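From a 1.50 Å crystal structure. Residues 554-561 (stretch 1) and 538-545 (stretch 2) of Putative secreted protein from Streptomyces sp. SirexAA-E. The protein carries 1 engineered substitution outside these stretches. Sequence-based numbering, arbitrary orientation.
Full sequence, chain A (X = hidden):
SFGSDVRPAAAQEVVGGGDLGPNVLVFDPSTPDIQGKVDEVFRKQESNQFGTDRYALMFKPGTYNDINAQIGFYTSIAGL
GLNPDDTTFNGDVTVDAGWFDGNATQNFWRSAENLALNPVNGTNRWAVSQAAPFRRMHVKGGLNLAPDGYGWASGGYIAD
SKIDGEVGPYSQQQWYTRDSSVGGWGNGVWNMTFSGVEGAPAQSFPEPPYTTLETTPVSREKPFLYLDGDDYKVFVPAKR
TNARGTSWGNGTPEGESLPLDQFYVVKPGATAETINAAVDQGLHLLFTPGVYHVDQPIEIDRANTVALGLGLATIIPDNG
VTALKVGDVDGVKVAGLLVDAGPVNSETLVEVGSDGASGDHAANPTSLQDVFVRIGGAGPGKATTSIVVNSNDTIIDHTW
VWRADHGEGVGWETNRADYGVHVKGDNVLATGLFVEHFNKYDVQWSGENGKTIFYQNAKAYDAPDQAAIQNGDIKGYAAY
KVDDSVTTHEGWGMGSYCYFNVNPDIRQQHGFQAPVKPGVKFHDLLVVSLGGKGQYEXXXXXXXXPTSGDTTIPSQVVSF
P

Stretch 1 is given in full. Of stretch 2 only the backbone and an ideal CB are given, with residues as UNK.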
# COMPACT_ATOMS: atom_id res chain seq x y z
N PRO A 554 -18.14 -14.41 -7.47
CA PRO A 554 -16.95 -14.33 -8.33
C PRO A 554 -16.94 -15.35 -9.47
O PRO A 554 -17.43 -16.47 -9.31
CB PRO A 554 -15.80 -14.61 -7.36
CG PRO A 554 -16.31 -14.22 -6.02
CD PRO A 554 -17.78 -14.57 -6.04
N SER A 555 -16.37 -14.94 -10.60
CA SER A 555 -15.98 -15.85 -11.67
C SER A 555 -14.48 -16.08 -11.56
O SER A 555 -13.71 -15.12 -11.51
CB SER A 555 -16.35 -15.30 -13.04
OG SER A 555 -15.95 -16.18 -14.07
N GLN A 556 -14.06 -17.34 -11.53
CA GLN A 556 -12.69 -17.71 -11.17
C GLN A 556 -11.96 -18.50 -12.24
O GLN A 556 -12.57 -19.28 -12.99
CB GLN A 556 -12.70 -18.53 -9.88
CG GLN A 556 -13.33 -17.81 -8.70
CD GLN A 556 -13.79 -18.77 -7.61
OE1 GLN A 556 -14.29 -19.86 -7.89
NE2 GLN A 556 -13.62 -18.36 -6.36
N VAL A 557 -10.65 -18.31 -12.30
CA VAL A 557 -9.78 -19.16 -13.11
C VAL A 557 -8.62 -19.59 -12.22
O VAL A 557 -7.89 -18.74 -11.70
CB VAL A 557 -9.26 -18.44 -14.38
CG1 VAL A 557 -8.10 -19.20 -14.99
CG2 VAL A 557 -10.40 -18.26 -15.39
N VAL A 558 -8.44 -20.89 -12.03
CA VAL A 558 -7.38 -21.38 -11.14
C VAL A 558 -5.99 -21.26 -11.79
O VAL A 558 -5.03 -20.84 -11.13
CB VAL A 558 -7.62 -22.85 -10.72
CG1 VAL A 558 -6.46 -23.36 -9.88
CG2 VAL A 558 -8.93 -22.97 -9.95
N SER A 559 -5.89 -21.66 -13.06
CA SER A 559 -4.62 -21.64 -13.78
C SER A 559 -4.76 -21.08 -15.18
O SER A 559 -5.71 -21.41 -15.90
CB SER A 559 -4.03 -23.05 -13.90
OG SER A 559 -3.76 -23.61 -12.63
N PHE A 560 -3.79 -20.25 -15.56
CA PHE A 560 -3.65 -19.74 -16.91
C PHE A 560 -2.18 -19.83 -17.31
O PHE A 560 -1.30 -19.54 -16.50
CB PHE A 560 -4.15 -18.29 -16.99
CG PHE A 560 -3.96 -17.64 -18.34
CD1 PHE A 560 -4.96 -17.66 -19.29
CD2 PHE A 560 -2.76 -16.99 -18.64
CE1 PHE A 560 -4.78 -17.06 -20.52
CE2 PHE A 560 -2.57 -16.40 -19.87
CZ PHE A 560 -3.58 -16.43 -20.82
N PRO A 561 -1.88 -20.22 -18.56
CA PRO A 561 -2.83 -20.58 -19.62
C PRO A 561 -3.32 -22.01 -19.49
O PRO A 561 -2.91 -22.73 -18.58
CB PRO A 561 -2.00 -20.40 -20.90
CG PRO A 561 -0.61 -20.70 -20.47
CD PRO A 561 -0.49 -20.21 -19.05
OXT PRO A 561 -4.14 -22.47 -20.30
N UNK A 538 -15.55 -12.16 -19.37
CA UNK A 538 -14.57 -13.22 -19.11
C UNK A 538 -13.67 -12.81 -17.95
O UNK A 538 -13.74 -11.67 -17.48
CB UNK A 538 -13.74 -13.51 -20.36
N UNK A 539 -12.83 -13.73 -17.51
CA UNK A 539 -11.84 -13.44 -16.47
C UNK A 539 -10.54 -12.89 -17.08
O UNK A 539 -10.09 -11.80 -16.72
CB UNK A 539 -11.55 -14.70 -15.65
N UNK A 540 -9.95 -13.66 -17.98
CA UNK A 540 -8.70 -13.27 -18.62
C UNK A 540 -8.79 -13.55 -20.12
O UNK A 540 -9.24 -14.61 -20.52
CB UNK A 540 -7.51 -14.01 -18.00
N UNK A 541 -8.40 -12.57 -20.94
CA UNK A 541 -8.56 -12.68 -22.39
C UNK A 541 -10.01 -13.05 -22.74
O UNK A 541 -10.93 -12.29 -22.43
CB UNK A 541 -7.59 -13.72 -22.96
N UNK A 542 -10.21 -14.21 -23.36
CA UNK A 542 -11.55 -14.71 -23.67
C UNK A 542 -11.86 -15.99 -22.89
O UNK A 542 -12.71 -16.81 -23.29
CB UNK A 542 -11.68 -14.97 -25.17
N UNK A 543 -11.18 -16.13 -21.75
CA UNK A 543 -11.20 -17.34 -20.92
C UNK A 543 -11.89 -17.07 -19.57
O UNK A 543 -11.73 -15.99 -18.99
CB UNK A 543 -9.78 -17.85 -20.69
N UNK A 544 -12.64 -18.05 -19.07
CA UNK A 544 -13.35 -17.91 -17.82
C UNK A 544 -14.78 -17.46 -18.04
O UNK A 544 -15.09 -16.79 -19.03
CB UNK A 544 -12.62 -16.92 -16.91
N UNK A 545 -15.67 -17.82 -17.12
CA UNK A 545 -17.09 -17.50 -17.26
C UNK A 545 -17.34 -16.00 -17.14
O UNK A 545 -16.63 -15.30 -16.42
CB UNK A 545 -17.91 -18.25 -16.21

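Position 538 points its CA-to-CB bond away from stretch 1, so the contact leaves the choice open. It is His 538, whose ND1 donates to the carbonyl O of residue 544 at 2.9 Å and ties the stretch to itself.

At 539 the bond points toward stretch 1, and the ideal CB lies 3.7 Å from Val 557 CG2. So close an apolar neighbour suits a compact aliphatic residue: alanine, valine, perhaps isoleucine. Val 539 is found. Its CB packs on Val 557 CG2, and its CG2 reaches within 3.4 Å of Ser 555 OG.

Position 540 also points toward stretch 1, but its ideal CB is 4.6 Å from Phe 560 CD1, which leaves room for a longer apolar chain such as leucine, isoleucine or methionine. Ile 540, with chi1 and chi2 both t, sends CD1 over one ring face, 3.5 Å from the Phe 560 centroid and only 6° off the normal, a CH-pi contact.

Position 541 begins the central pair of a type II' turn running from 540 to 543. The bond points toward stretch 1, with the ideal CB 5.0 Å from Phe 560 CE1; the backbone, 52/-118, favours glycine, with asparagine or aspartate plausible alternatives. The residue is Asn 541; its ND2 lies 3.6 Å from Phe 560 CZ, obliquely to the ring, while its amide is hydrogen-bonded elsewhere in the structure.

Position 542 is out of reach of stretch 1, and many polar residues would serve at this turn. It is Asp 542.

At 543 the bond points toward stretch 1, with Phe 560 CD1 5.0 Å and Val 557 CG2 5.4 Å from the ideal CB. A branched or long aliphatic chain could span that gap. Ile 543 touches both: CD1 meets Phe 560 CE1 at 3.5 Å, at the ring edge, and CG2 lies 4.4 Å from Val 557 CG2.

Position 544 permits little choice. An ideal CB would sit a tight 3.0 Å from Val 557 CG2, and at phi/psi 95/152 it would also jam against the preceding carbonyl O, which by itself calls for glycine. Gly 544 lets its CA approach Val 557 CG2 to 3.8 Å.

At 545 the bond runs sideways, and the ideal CB is 3.6 Å from Ser 555 OG. The carbonyl O of 545 lies 2.6 Å from Ser 555 OG, a bond almost any residue could offer, so the side chain is little restricted. In Asp 545 that O accepts from Ser 555 OG, while N donates to water 1 at 2.8 Å; that water in turn donates to Ser 555 OG and Gln 556 O. The carboxylate makes no hydrogen bond to stretch 1; the side chain comes nearest through CB, 3.5 Å from Ser 555 OG.

Stretch 2 538-545: HVINDIGD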
# COMPACT_ATOMS: atom_id res chain seq x y z
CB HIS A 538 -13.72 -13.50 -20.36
CG HIS A 538 -14.50 -14.04 -21.51
ND1 HIS A 538 -15.03 -15.31 -21.52
CD2 HIS A 538 -14.85 -13.48 -22.70
CE1 HIS A 538 -15.67 -15.51 -22.66
NE2 HIS A 538 -15.57 -14.41 -23.39
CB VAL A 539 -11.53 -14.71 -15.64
CG1 VAL A 539 -10.42 -14.44 -14.64
CG2 VAL A 539 -12.79 -15.18 -14.92
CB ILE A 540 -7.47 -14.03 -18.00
CG1 ILE A 540 -6.18 -13.66 -18.74
CG2 ILE A 540 -7.72 -15.54 -17.97
CD1 ILE A 540 -4.90 -14.07 -17.99
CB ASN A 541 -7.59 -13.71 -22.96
CG ASN A 541 -6.13 -13.30 -22.80
OD1 ASN A 541 -5.83 -12.19 -22.36
ND2 ASN A 541 -5.23 -14.20 -23.15
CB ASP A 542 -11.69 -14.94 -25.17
CG ASP A 542 -10.62 -15.88 -25.73
OD1 ASP A 542 -10.80 -16.34 -26.88
OD2 ASP A 542 -9.62 -16.16 -25.04
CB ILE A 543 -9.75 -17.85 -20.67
CG1 ILE A 543 -9.12 -18.29 -21.99
CG2 ILE A 543 -9.70 -18.98 -19.64
CD1 ILE A 543 -7.63 -18.56 -21.88
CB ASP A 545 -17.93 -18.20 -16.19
CG ASP A 545 -17.89 -19.71 -16.30
OD1 ASP A 545 -17.50 -20.24 -17.35
OD2 ASP A 545 -18.28 -20.37 -15.31
O HOH W 1 -14.87 -18.69 -14.54
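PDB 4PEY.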